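Local coordinates for methyl-accepting/DNA response regulator (Bacillus cereus, PDB 3D6W), which probably acts as a phosphorelay response regulator that binds DNA through its LytTR domain, the part of the protein contained in this chain, at residues L24-V33 with Y44-L53. Residues are numbered along the deposited sequence; the frame is centred on the assembly and turned at random.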
ATOM      1  N   LEU A  24       3.203 -21.986   2.362  1.00 51.88           N
ATOM      2  CA  LEU A  24       3.204 -22.695   3.633  1.00 52.72           C
ATOM      3  C   LEU A  24       3.064 -24.147   3.257  1.00 55.11           C
ATOM      4  O   LEU A  24       2.372 -24.474   2.282  1.00 55.39           O
ATOM      5  CB  LEU A  24       2.060 -22.260   4.585  1.00 52.44           C
ATOM      6  CG  LEU A  24       2.033 -20.846   5.171  1.00 51.64           C
ATOM      7  CD1 LEU A  24       1.432 -19.801   4.202  1.00 51.46           C
ATOM      8  CD2 LEU A  24       1.233 -20.822   6.404  1.00 51.70           C
ATOM      9  N   GLU A  25       3.751 -25.015   3.995  1.00 57.81           N
ATOM     10  CA  GLU A  25       3.710 -26.446   3.716  1.00 59.82           C
ATOM     11  C   GLU A  25       3.464 -27.277   4.973  1.00 60.44           C
ATOM     12  O   GLU A  25       4.197 -27.128   5.970  1.00 59.87           O
ATOM     13  CB  GLU A  25       5.003 -26.923   3.057  1.00 59.79           C
ATOM     14  CG  GLU A  25       5.002 -28.447   2.814  1.00 59.72           C
ATOM     15  CD  GLU A  25       6.217 -28.942   2.084  1.00 61.31           C
ATOM     16  OE1 GLU A  25       6.154 -30.079   1.522  1.00 61.35           O
ATOM     17  OE2 GLU A  25       7.204 -28.177   2.070  1.00 60.92           O
ATOM     18  N   ALA A  26       2.446 -28.149   4.905  1.00 61.72           N
ATOM     19  CA  ALA A  26       2.239 -29.200   5.914  1.00 62.89           C
ATOM     20  C   ALA A  26       3.149 -30.385   5.570  1.00 65.56           C
ATOM     21  O   ALA A  26       3.083 -30.993   4.497  1.00 65.20           O
ATOM     22  CB  ALA A  26       0.791 -29.635   5.980  1.00 62.69           C
ATOM     23  N   LYS A  27       4.029 -30.692   6.493  1.00 69.29           N
ATOM     24  CA  LYS A  27       5.046 -31.704   6.264  1.00 72.27           C
ATOM     25  C   LYS A  27       5.508 -32.251   7.598  1.00 74.02           C
ATOM     26  O   LYS A  27       5.737 -31.501   8.542  1.00 74.45           O
ATOM     27  CB  LYS A  27       6.224 -31.065   5.529  1.00 72.85           C
ATOM     28  CG  LYS A  27       7.348 -31.983   5.145  1.00 71.39           C
ATOM     29  CD  LYS A  27       8.620 -31.191   4.979  1.00 73.27           C
ATOM     30  CE  LYS A  27       9.592 -31.937   4.111  1.00 75.03           C
ATOM     31  NZ  LYS A  27      10.956 -31.948   4.721  1.00 77.07           N
ATOM     32  N   ASP A  28       5.629 -33.572   7.670  1.00 76.84           N
ATOM     33  CA  ASP A  28       6.126 -34.243   8.872  1.00 77.59           C
ATOM     34  C   ASP A  28       5.384 -33.739  10.159  1.00 77.95           C
ATOM     35  O   ASP A  28       6.020 -33.541  11.203  1.00 78.11           O
ATOM     36  CB  ASP A  28       7.634 -34.016   8.964  1.00 78.53           C
ATOM     37  CG  ASP A  28       8.424 -34.582   7.740  1.00 81.48           C
ATOM     38  OD1 ASP A  28       8.167 -35.730   7.291  1.00 85.00           O
ATOM     39  OD2 ASP A  28       9.348 -33.873   7.262  1.00 84.66           O
ATOM     40  N   LYS A  29       4.055 -33.505  10.034  1.00 77.54           N
ATOM     41  CA  LYS A  29       3.125 -33.092  11.131  1.00 76.82           C
ATOM     42  C   LYS A  29       3.269 -31.645  11.661  1.00 76.10           C
ATOM     43  O   LYS A  29       2.687 -31.288  12.701  1.00 75.77           O
ATOM     44  CB  LYS A  29       3.160 -34.081  12.297  1.00 77.31           C
ATOM     45  CG  LYS A  29       2.769 -35.503  11.910  1.00 79.61           C
ATOM     46  CD  LYS A  29       1.478 -35.989  12.604  1.00 82.32           C
ATOM     47  CE  LYS A  29       1.670 -36.194  14.130  1.00 81.95           C
ATOM     48  NZ  LYS A  29       0.958 -37.397  14.624  1.00 81.33           N
ATOM     49  N   LYS A  30       4.009 -30.816  10.922  1.00 74.77           N
ATOM     50  CA  LYS A  30       4.203 -29.391  11.269  1.00 73.86           C
ATOM     51  C   LYS A  30       3.840 -28.510  10.104  1.00 70.12           C
ATOM     52  O   LYS A  30       3.778 -28.975   8.979  1.00 69.63           O
ATOM     53  CB  LYS A  30       5.679 -29.128  11.644  1.00 73.69           C
ATOM     54  CG  LYS A  30       6.104 -29.809  12.941  1.00 75.38           C
ATOM     55  CD  LYS A  30       7.615 -30.039  13.025  1.00 76.35           C
ATOM     56  CE  LYS A  30       8.120 -30.972  11.904  1.00 78.74           C
ATOM     57  NZ  LYS A  30       9.169 -31.961  12.360  1.00 79.28           N
ATOM     58  N   THR A  31       3.644 -27.228  10.378  1.00 66.89           N
ATOM     59  CA  THR A  31       3.521 -26.217   9.319  1.00 65.08           C
ATOM     60  C   THR A  31       4.815 -25.469   9.119  1.00 63.67           C
ATOM     61  O   THR A  31       5.347 -24.902  10.041  1.00 62.84           O
ATOM     62  CB  THR A  31       2.422 -25.185   9.630  1.00 64.71           C
ATOM     63  OG1 THR A  31       1.202 -25.890   9.774  1.00 62.99           O
ATOM     64  CG2 THR A  31       2.288 -24.129   8.512  1.00 63.56           C
ATOM     65  N   TYR A  32       5.304 -25.464   7.890  1.00 62.97           N
ATOM     66  CA  TYR A  32       6.499 -24.730   7.547  1.00 62.51           C
ATOM     67  C   TYR A  32       6.060 -23.517   6.774  1.00 61.62           C
ATOM     68  O   TYR A  32       5.384 -23.637   5.782  1.00 59.82           O
ATOM     69  CB  TYR A  32       7.426 -25.588   6.698  1.00 62.96           C
ATOM     70  CG  TYR A  32       8.100 -26.634   7.503  1.00 63.75           C
ATOM     71  CD1 TYR A  32       7.522 -27.907   7.666  1.00 64.37           C
ATOM     72  CD2 TYR A  32       9.306 -26.359   8.135  1.00 63.97           C
ATOM     73  CE1 TYR A  32       8.131 -28.879   8.425  1.00 63.90           C
ATOM     74  CE2 TYR A  32       9.932 -27.328   8.901  1.00 65.20           C
ATOM     75  CZ  TYR A  32       9.339 -28.585   9.048  1.00 64.90           C
ATOM     76  OH  TYR A  32       9.980 -29.524   9.819  1.00 66.11           O
ATOM     77  N   VAL A  33       6.443 -22.355   7.274  1.00 61.66           N
ATOM     78  CA  VAL A  33       6.239 -21.086   6.610  1.00 61.87           C
ATOM     79  C   VAL A  33       7.534 -20.754   5.846  1.00 62.05           C
ATOM     80  O   VAL A  33       8.591 -20.537   6.439  1.00 61.79           O
ATOM     81  CB  VAL A  33       5.848 -19.983   7.637  1.00 62.18           C
ATOM     82  CG1 VAL A  33       5.345 -18.752   6.920  1.00 61.84           C
ATOM     83  CG2 VAL A  33       4.774 -20.492   8.593  1.00 60.44           C
ATOM     84  N   TYR A  44       0.152 -23.158  13.908  1.00 64.49           N
ATOM     85  CA  TYR A  44      -1.189 -23.237  13.319  1.00 63.96           C
ATOM     86  C   TYR A  44      -1.197 -24.171  12.153  1.00 62.69           C
ATOM     87  O   TYR A  44      -0.195 -24.340  11.483  1.00 62.31           O
ATOM     88  CB  TYR A  44      -1.697 -21.886  12.818  1.00 65.08           C
ATOM     89  CG  TYR A  44      -1.952 -20.828  13.842  1.00 65.75           C
ATOM     90  CD1 TYR A  44      -2.088 -21.118  15.191  1.00 67.27           C
ATOM     91  CD2 TYR A  44      -2.072 -19.513  13.444  1.00 68.59           C
ATOM     92  CE1 TYR A  44      -2.305 -20.116  16.114  1.00 67.96           C
ATOM     93  CE2 TYR A  44      -2.295 -18.500  14.369  1.00 68.78           C
ATOM     94  CZ  TYR A  44      -2.409 -18.812  15.687  1.00 67.12           C
ATOM     95  OH  TYR A  44      -2.622 -17.793  16.564  1.00 68.22           O
ATOM     96  N   SER A  45      -2.363 -24.748  11.898  1.00 61.92           N
ATOM     97  CA  SER A  45      -2.534 -25.730  10.841  1.00 61.21           C
ATOM     98  C   SER A  45      -2.826 -24.930   9.595  1.00 60.89           C
ATOM     99  O   SER A  45      -3.030 -23.723   9.665  1.00 60.84           O
ATOM    100  CB  SER A  45      -3.709 -26.680  11.169  1.00 60.63           C
ATOM    101  OG  SER A  45      -4.937 -25.980  11.101  1.00 61.26           O
ATOM    102  N   LEU A  46      -2.841 -25.604   8.455  1.00 60.97           N
ATOM    103  CA  LEU A  46      -3.139 -24.963   7.186  1.00 60.86           C
ATOM    104  C   LEU A  46      -4.582 -24.511   7.149  1.00 61.40           C
ATOM    105  O   LEU A  46      -4.945 -23.518   6.491  1.00 61.30           O
ATOM    106  CB  LEU A  46      -2.835 -25.909   6.030  1.00 60.45           C
ATOM    107  CG  LEU A  46      -1.369 -26.195   5.705  1.00 59.06           C
ATOM    108  CD1 LEU A  46      -1.319 -26.855   4.368  1.00 56.63           C
ATOM    109  CD2 LEU A  46      -0.454 -24.934   5.731  1.00 56.73           C
ATOM    110  N   GLN A  47      -5.412 -25.233   7.889  1.00 62.21           N
ATOM    111  CA  GLN A  47      -6.807 -24.861   8.026  1.00 61.91           C
ATOM    112  C   GLN A  47      -6.935 -23.516   8.765  1.00 61.17           C
ATOM    113  O   GLN A  47      -7.675 -22.623   8.325  1.00 59.89           O
ATOM    114  CB  GLN A  47      -7.595 -25.993   8.694  1.00 61.58           C
ATOM    115  CG  GLN A  47      -9.121 -25.755   8.647  1.00 63.42           C
ATOM    116  CD  GLN A  47      -9.916 -26.703   9.556  1.00 64.22           C
ATOM    117  OE1 GLN A  47     -11.109 -26.913   9.356  1.00 70.90           O
ATOM    118  NE2 GLN A  47      -9.265 -27.240  10.568  1.00 65.38           N
ATOM    119  N   GLU A  48      -6.205 -23.374   9.873  1.00 61.05           N
ATOM    120  CA  GLU A  48      -6.182 -22.122  10.617  1.00 61.50           C
ATOM    121  C   GLU A  48      -5.608 -20.964   9.804  1.00 60.76           C
ATOM    122  O   GLU A  48      -6.192 -19.877   9.755  1.00 60.41           O
ATOM    123  CB  GLU A  48      -5.439 -22.281  11.928  1.00 61.77           C
ATOM    124  CG  GLU A  48      -6.302 -23.095  12.941  1.00 64.39           C
ATOM    125  CD  GLU A  48      -5.537 -23.756  14.117  1.00 63.87           C
ATOM    126  OE1 GLU A  48      -4.295 -23.972  14.081  1.00 63.24           O
ATOM    127  OE2 GLU A  48      -6.253 -24.091  15.082  1.00 68.21           O
ATOM    128  N   PHE A  49      -4.483 -21.189   9.153  1.00 60.08           N
ATOM    129  CA  PHE A  49      -3.942 -20.183   8.244  1.00 59.74           C
ATOM    130  C   PHE A  49      -4.910 -19.770   7.133  1.00 59.52           C
ATOM    131  O   PHE A  49      -4.916 -18.621   6.740  1.00 59.32           O
ATOM    132  CB  PHE A  49      -2.605 -20.637   7.639  1.00 59.41           C
ATOM    133  CG  PHE A  49      -1.422 -20.321   8.490  1.00 58.45           C
ATOM    134  CD1 PHE A  49      -1.017 -19.021   8.668  1.00 59.31           C
ATOM    135  CD2 PHE A  49      -0.705 -21.323   9.106  1.00 59.28           C
ATOM    136  CE1 PHE A  49       0.095 -18.715   9.457  1.00 59.58           C
ATOM    137  CE2 PHE A  49       0.400 -21.026   9.882  1.00 58.97           C
ATOM    138  CZ  PHE A  49       0.797 -19.724  10.052  1.00 58.62           C
ATOM    139  N   GLU A  50      -5.723 -20.678   6.615  1.00 59.90           N
ATOM    140  CA  GLU A  50      -6.695 -20.281   5.596  1.00 60.98           C
ATOM    141  C   GLU A  50      -7.692 -19.229   6.094  1.00 60.69           C
ATOM    142  O   GLU A  50      -8.186 -18.400   5.334  1.00 61.09           O
ATOM    143  CB  GLU A  50      -7.488 -21.479   5.095  1.00 61.30           C
ATOM    144  CG  GLU A  50      -6.795 -22.295   4.059  1.00 62.87           C
ATOM    145  CD  GLU A  50      -7.769 -23.233   3.361  1.00 63.39           C
ATOM    146  OE1 GLU A  50      -7.862 -24.383   3.833  1.00 62.18           O
ATOM    147  OE2 GLU A  50      -8.431 -22.803   2.359  1.00 64.88           O
ATOM    148  N   TYR A  51      -8.025 -19.307   7.370  1.00 60.43           N
ATOM    149  CA  TYR A  51      -8.878 -18.347   7.984  1.00 59.53           C
ATOM    150  C   TYR A  51      -8.142 -17.000   8.114  1.00 58.87           C
ATOM    151  O   TYR A  51      -8.703 -15.952   7.844  1.00 57.91           O
ATOM    152  CB  TYR A  51      -9.371 -18.868   9.359  1.00 60.13           C
ATOM    153  CG  TYR A  51     -10.050 -17.776  10.187  1.00 60.63           C
ATOM    154  CD1 TYR A  51     -11.387 -17.411   9.939  1.00 60.30           C
ATOM    155  CD2 TYR A  51      -9.336 -17.054  11.139  1.00 59.27           C
ATOM    156  CE1 TYR A  51     -12.006 -16.384  10.644  1.00 60.07           C
ATOM    157  CE2 TYR A  51      -9.937 -16.022  11.847  1.00 60.70           C
ATOM    158  CZ  TYR A  51     -11.283 -15.687  11.604  1.00 61.51           C
ATOM    159  OH  TYR A  51     -11.888 -14.666  12.345  1.00 61.75           O
ATOM    160  N   LEU A  52      -6.877 -17.025   8.507  1.00 59.17           N
ATOM    161  CA  LEU A  52      -6.226 -15.790   8.929  1.00 59.78           C
ATOM    162  C   LEU A  52      -5.467 -15.019   7.848  1.00 58.88           C
ATOM    163  O   LEU A  52      -5.272 -13.811   7.955  1.00 58.40           O
ATOM    164  CB  LEU A  52      -5.376 -16.039  10.163  1.00 59.99           C
ATOM    165  CG  LEU A  52      -3.989 -16.585  10.083  1.00 62.34           C
ATOM    166  CD1 LEU A  52      -2.978 -15.424   9.933  1.00 63.11           C
ATOM    167  CD2 LEU A  52      -3.729 -17.430  11.397  1.00 61.78           C
ATOM    168  N   LEU A  53      -5.097 -15.717   6.791  1.00 58.60           N
ATOM    169  CA  LEU A  53      -4.340 -15.139   5.721  1.00 58.14           C
ATOM    170  C   LEU A  53      -5.301 -14.478   4.768  1.00 58.30           C
ATOM    171  O   LEU A  53      -6.429 -14.977   4.569  1.00 58.20           O
ATOM    172  CB  LEU A  53      -3.513 -16.207   5.002  1.00 58.30           C
ATOM    173  CG  LEU A  53      -2.348 -16.882   5.760  1.00 57.08           C
ATOM    174  CD1 LEU A  53      -1.877 -18.067   4.957  1.00 51.00           C
ATOM    175  CD2 LEU A  53      -1.217 -15.899   6.048  1.00 54.58           C
TER
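Leu-24 meets three residues of the 44-53 segment, and each part of its side chain has a different partner. Its CD2 sits above the centre of the Phe-49 ring, 3.4 Å from the centroid and 12° off the ring normal, which satisfies the definition of a CH-pi contact. CG lies anti to the carbonyl carbon, which carries the branch point toward the helix; from there the two methyls diverge, CD2 to the Phe-49 ring and CD1 to CD1 of Leu-53, met tip to tip at 3.8 Å. Leu-24 CB, nearer the backbone, packs on Leu-46 CD2. Two residues on, Ala-26 CB touches the other branch of Leu-46, CD1, at 3.8 Å, so the fork of this leucine spans successive inward positions of the strand.

A type I' turn from Lys-27 to Lys-30 reverses the chain into the partner strand, where Thr-31 supplies the polar link. OG1 donates to Tyr-44 O at 2.7 Å, lying in the carbonyl plane with a C=O...OG1 angle of 149°. The same rotamer puts OG1 beside the backbone N and CG2 anti to it, with CG2 3.9 Å from Phe-49 CE2. Val-33 CG2 approaches Phe-49 CZ obliquely at 4.3 Å.

Helix 46-52 thus covers one face of the hairpin, running close to antiparallel to strand 24-27 and obliquely to strand 30-33. Ser-45 and Glu-48 close its N-terminus with a capping box: Glu-48 N donates to Ser-45 OG and Ser-45 N to Glu-48 OE1. Ile-66 of strand 65-68 and Val-5 of strand 4-8 extend the apolar surroundings of Phe-49.

Dispersion contacts therefore dominate this part of the LytTR domain, while one directional bond, Thr-31 OG1 to Tyr-44 O, sets the position of the residue before the N-cap against the hairpin.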